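Local structure of phosphatase YwpJ (Bacillus subtilis, 1NRW) at residues 104-115 against 153-163. The protein dephosphorylates phosphorylated five- and six-carbon sugars and nucleoside monophosphates in vitro, and flavin mononucleotide to a lesser extent, using magnesium. Numbering follows the deposited sequence.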
loop_
_atom_site.group_PDB
_atom_site.type_symbol
_atom_site.label_atom_id
_atom_site.label_comp_id
_atom_site.label_asym_id
_atom_site.label_seq_id
_atom_site.Cartn_x
_atom_site.Cartn_y
_atom_site.Cartn_z
ATOM N N TYR A 104 -4.194 14.620 -5.617
ATOM C CA TYR A 104 -3.856 14.053 -4.320
ATOM C C TYR A 104 -5.020 13.334 -3.661
ATOM O O TYR A 104 -6.186 13.593 -3.963
ATOM C CB TYR A 104 -3.273 15.139 -3.394
ATOM C CG TYR A 104 -4.245 16.204 -2.934
ATOM C CD1 TYR A 104 -5.070 15.991 -1.826
ATOM C CD2 TYR A 104 -4.339 17.425 -3.601
ATOM C CE1 TYR A 104 -5.963 16.966 -1.394
ATOM C CE2 TYR A 104 -5.230 18.411 -3.179
ATOM C CZ TYR A 104 -6.038 18.173 -2.076
ATOM O OH TYR A 104 -6.924 19.135 -1.653
ATOM N N GLU A 105 -4.689 12.397 -2.781
ATOM C CA GLU A 105 -5.690 11.623 -2.065
ATOM C C GLU A 105 -5.254 11.614 -0.608
ATOM O O GLU A 105 -4.078 11.394 -0.313
ATOM C CB GLU A 105 -5.753 10.193 -2.611
ATOM C CG GLU A 105 -6.116 10.125 -4.094
ATOM C CD GLU A 105 -6.191 8.703 -4.620
ATOM O OE1 GLU A 105 -6.096 7.753 -3.811
ATOM O OE2 GLU A 105 -6.353 8.535 -5.848
ATOM N N VAL A 106 -6.198 11.866 0.292
ATOM C CA VAL A 106 -5.897 11.904 1.720
ATOM C C VAL A 106 -6.556 10.730 2.433
ATOM O O VAL A 106 -7.780 10.668 2.570
ATOM C CB VAL A 106 -6.390 13.227 2.355
ATOM C CG1 VAL A 106 -5.893 13.334 3.795
ATOM C CG2 VAL A 106 -5.891 14.421 1.535
ATOM N N PHE A 107 -5.732 9.794 2.884
ATOM C CA PHE A 107 -6.225 8.618 3.585
ATOM C C PHE A 107 -6.436 8.950 5.055
ATOM O O PHE A 107 -5.494 9.311 5.756
ATOM C CB PHE A 107 -5.221 7.474 3.431
ATOM C CG PHE A 107 -5.107 6.965 2.017
ATOM C CD1 PHE A 107 -5.863 5.872 1.595
ATOM C CD2 PHE A 107 -4.286 7.609 1.098
ATOM C CE1 PHE A 107 -5.805 5.430 0.270
ATOM C CE2 PHE A 107 -4.220 7.173 -0.236
ATOM C CZ PHE A 107 -4.982 6.084 -0.644
ATOM N N THR A 108 -7.682 8.837 5.503
ATOM C CA THR A 108 -8.049 9.125 6.886
ATOM C C THR A 108 -8.832 7.939 7.430
ATOM O O THR A 108 -8.914 6.893 6.789
ATOM C CB THR A 108 -8.951 10.369 6.979
ATOM O OG1 THR A 108 -10.242 10.062 6.436
ATOM C CG2 THR A 108 -8.344 11.524 6.203
ATOM N N GLY A 109 -9.419 8.101 8.607
ATOM C CA GLY A 109 -10.194 7.010 9.171
ATOM C C GLY A 109 -11.501 6.798 8.423
ATOM O O GLY A 109 -11.813 5.689 7.988
ATOM N N SER A 110 -12.255 7.881 8.260
ATOM C CA SER A 110 -13.552 7.850 7.588
ATOM C C SER A 110 -13.530 7.516 6.096
ATOM O O SER A 110 -14.289 6.662 5.636
ATOM C CB SER A 110 -14.259 9.189 7.801
ATOM O OG SER A 110 -13.390 10.270 7.508
ATOM N N ALA A 111 -12.674 8.189 5.337
ATOM C CA ALA A 111 -12.598 7.940 3.905
ATOM C C ALA A 111 -11.328 8.514 3.299
ATOM O O ALA A 111 -10.432 8.963 4.009
ATOM C CB ALA A 111 -13.817 8.539 3.209
ATOM N N ILE A 112 -11.260 8.479 1.973
ATOM C CA ILE A 112 -10.122 9.012 1.242
ATOM C C ILE A 112 -10.624 10.300 0.604
ATOM O O ILE A 112 -11.402 10.263 -0.346
ATOM C CB ILE A 112 -9.665 8.053 0.123
ATOM C CG1 ILE A 112 -9.397 6.662 0.701
ATOM C CG2 ILE A 112 -8.400 8.588 -0.532
ATOM C CD1 ILE A 112 -9.097 5.613 -0.357
ATOM N N TYR A 113 -10.190 11.435 1.136
ATOM C CA TYR A 113 -10.621 12.726 0.617
ATOM C C TYR A 113 -9.799 13.153 -0.582
ATOM O O TYR A 113 -8.589 12.959 -0.618
ATOM C CB TYR A 113 -10.528 13.779 1.722
ATOM C CG TYR A 113 -11.519 13.540 2.829
ATOM C CD1 TYR A 113 -12.873 13.816 2.645
ATOM C CD2 TYR A 113 -11.115 12.994 4.053
ATOM C CE1 TYR A 113 -13.801 13.555 3.640
ATOM C CE2 TYR A 113 -12.038 12.728 5.057
ATOM C CZ TYR A 113 -13.379 13.010 4.844
ATOM O OH TYR A 113 -14.304 12.745 5.825
ATOM N N THR A 114 -10.464 13.743 -1.568
ATOM C CA THR A 114 -9.780 14.190 -2.768
ATOM C C THR A 114 -10.645 15.166 -3.556
ATOM O O THR A 114 -11.871 15.072 -3.542
ATOM C CB THR A 114 -9.431 12.993 -3.698
ATOM O OG1 THR A 114 -8.802 13.476 -4.890
ATOM C CG2 THR A 114 -10.692 12.222 -4.080
ATOM N N PRO A 115 -10.010 16.133 -4.230
ATOM C CA PRO A 115 -10.727 17.126 -5.037
ATOM C C PRO A 115 -10.776 16.702 -6.512
ATOM O O PRO A 115 -11.394 17.371 -7.339
ATOM C CB PRO A 115 -9.900 18.383 -4.832
ATOM C CG PRO A 115 -8.505 17.838 -4.802
ATOM C CD PRO A 115 -8.633 16.586 -3.948
ATOM N N GLY A 153 -13.813 4.325 -2.219
ATOM C CA GLY A 153 -14.491 4.996 -1.124
ATOM C C GLY A 153 -13.982 6.414 -0.978
ATOM O O GLY A 153 -13.578 6.842 0.107
ATOM N N PHE A 154 -13.996 7.146 -2.087
ATOM C CA PHE A 154 -13.539 8.528 -2.090
ATOM C C PHE A 154 -14.632 9.470 -1.614
ATOM O O PHE A 154 -15.824 9.189 -1.751
ATOM C CB PHE A 154 -13.111 8.949 -3.498
ATOM C CG PHE A 154 -11.907 8.219 -4.011
ATOM C CD1 PHE A 154 -10.657 8.434 -3.443
ATOM C CD2 PHE A 154 -12.021 7.320 -5.063
ATOM C CE1 PHE A 154 -9.532 7.764 -3.915
ATOM C CE2 PHE A 154 -10.906 6.639 -5.545
ATOM C CZ PHE A 154 -9.656 6.863 -4.970
ATOM N N ALA A 155 -14.201 10.588 -1.051
ATOM C CA ALA A 155 -15.098 11.626 -0.569
ATOM C C ALA A 155 -14.561 12.898 -1.208
ATOM O O ALA A 155 -13.385 13.224 -1.060
ATOM C CB ALA A 155 -15.032 11.721 0.946
ATOM N N TYR A 156 -15.417 13.608 -1.933
ATOM C CA TYR A 156 -15.007 14.828 -2.613
ATOM C C TYR A 156 -14.925 16.057 -1.723
ATOM O O TYR A 156 -15.745 16.249 -0.824
ATOM C CB TYR A 156 -15.965 15.131 -3.767
ATOM C CG TYR A 156 -15.733 16.485 -4.404
ATOM C CD1 TYR A 156 -14.686 16.687 -5.301
ATOM C CD2 TYR A 156 -16.541 17.575 -4.078
ATOM C CE1 TYR A 156 -14.446 17.943 -5.859
ATOM C CE2 TYR A 156 -16.311 18.834 -4.627
ATOM C CZ TYR A 156 -15.263 19.011 -5.517
ATOM O OH TYR A 156 -15.027 20.255 -6.057
ATOM N N ILE A 157 -13.920 16.885 -1.988
ATOM C CA ILE A 157 -13.725 18.141 -1.275
ATOM C C ILE A 157 -13.324 19.175 -2.322
ATOM O O ILE A 157 -12.640 18.849 -3.295
ATOM C CB ILE A 157 -12.611 18.058 -0.194
ATOM C CG1 ILE A 157 -11.285 17.630 -0.827
ATOM C CG2 ILE A 157 -13.032 17.106 0.917
ATOM C CD1 ILE A 157 -10.111 17.676 0.136
ATOM N N ASN A 158 -13.766 20.414 -2.139
ATOM C CA ASN A 158 -13.434 21.482 -3.076
ATOM C C ASN A 158 -11.999 21.926 -2.838
ATOM O O ASN A 158 -11.283 22.282 -3.773
ATOM C CB ASN A 158 -14.382 22.671 -2.884
ATOM C CG ASN A 158 -15.838 22.300 -3.102
ATOM O OD1 ASN A 158 -16.232 21.904 -4.200
ATOM N ND2 ASN A 158 -16.647 22.422 -2.052
ATOM N N SER A 159 -11.585 21.898 -1.574
ATOM C CA SER A 159 -10.235 22.294 -1.187
ATOM C C SER A 159 -9.816 21.558 0.080
ATOM O O SER A 159 -10.658 21.193 0.900
ATOM C CB SER A 159 -10.171 23.801 -0.938
ATOM O OG SER A 159 -8.874 24.192 -0.525
ATOM N N PHE A 160 -8.512 21.349 0.234
ATOM C CA PHE A 160 -7.965 20.660 1.401
ATOM C C PHE A 160 -8.373 21.421 2.656
ATOM O O PHE A 160 -8.404 20.870 3.754
ATOM C CB PHE A 160 -6.437 20.614 1.312
ATOM C CG PHE A 160 -5.775 21.937 1.590
ATOM C CD1 PHE A 160 -5.275 22.227 2.857
ATOM C CD2 PHE A 160 -5.686 22.908 0.597
ATOM C CE1 PHE A 160 -4.696 23.467 3.135
ATOM C CE2 PHE A 160 -5.110 24.152 0.861
ATOM C CZ PHE A 160 -4.614 24.433 2.133
ATOM N N GLN A 161 -8.676 22.702 2.476
ATOM C CA GLN A 161 -9.075 23.572 3.574
ATOM C C GLN A 161 -10.227 22.970 4.375
ATOM O O GLN A 161 -10.278 23.097 5.599
ATOM C CB GLN A 161 -9.504 24.929 3.022
ATOM C CG GLN A 161 -9.326 26.079 3.980
ATOM C CD GLN A 161 -7.929 26.656 3.919
ATOM O OE1 GLN A 161 -7.500 27.167 2.880
ATOM N NE2 GLN A 161 -7.210 26.582 5.031
ATOM N N GLU A 162 -11.143 22.308 3.676
ATOM C CA GLU A 162 -12.307 21.695 4.300
ATOM C C GLU A 162 -11.963 20.640 5.338
ATOM O O GLU A 162 -12.791 20.306 6.185
ATOM C CB GLU A 162 -13.191 21.063 3.232
ATOM C CG GLU A 162 -13.809 22.058 2.275
ATOM C CD GLU A 162 -14.465 21.376 1.097
ATOM O OE1 GLU A 162 -15.299 20.473 1.315
ATOM O OE2 GLU A 162 -14.145 21.743 -0.050
ATOM N N LEU A 163 -10.745 20.110 5.280
ATOM C CA LEU A 163 -10.348 19.080 6.228
ATOM C C LEU A 163 -9.844 19.664 7.547
ATOM O O LEU A 163 -9.520 18.920 8.479
ATOM C CB LEU A 163 -9.269 18.191 5.606
ATOM C CG LEU A 163 -9.647 17.511 4.285
ATOM C CD1 LEU A 163 -8.482 16.648 3.801
ATOM C CD2 LEU A 163 -10.896 16.662 4.482
#
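Strand 154-156 forms one border of the six-stranded mixed sheet in the cap domain of this Cof-type HAD phosphatase, running parallel to strand 112-114, the second arm of a hairpin with strand 103-108. Ala155 N donates to Ile112 O (2.9 Å), Thr114 N to Ala155 O (3.0 Å) and Ile157 N to Thr114 O. The bond from Ile112 N to Gly153 O is weak. On one sheet face the Phe154 ring lies against Ile112 CG2 and Thr114 CG2, and its CE1 edge meets Glu105 OE1 in the ring plane at 3.4 Å, the carboxylate turned 76° to the ring. CG of Glu105 stands anti to its carbonyl carbon (chi1 -60°) and the chain beyond is extended, which carries the carboxylate to that edge; Leu121 of helix 118-132 touches both residues. An alanine in place of Glu105 removes the carboxylate at the Phe154 edge and would probably open a gap between that ring and helix 118-132, letting the ring shift. On the opposite face Leu163 CD2 sits over one face of the Tyr113 ring in a CH-pi contact, 3.8 Å from the centroid, while Ala155 CB and Ile157 CG2 approach CD1 of the same ring. Leu163 CD1 meets Val106 CG2 tip to tip at 4.1 Å. Nearby, Tyr104 OH lies 3.3 Å from Phe160 CB; the Glu98 carboxylate of helix 87-99 is hydrogen-bonded to both this hydroxyl and Phe160 N. The strand pairing thus rests on backbone bonds; apolar contacts line both faces, and the Phe154 face adds a carboxylate which, if ionised, would probably be drawn to the slightly positive C-H rim of Phe154.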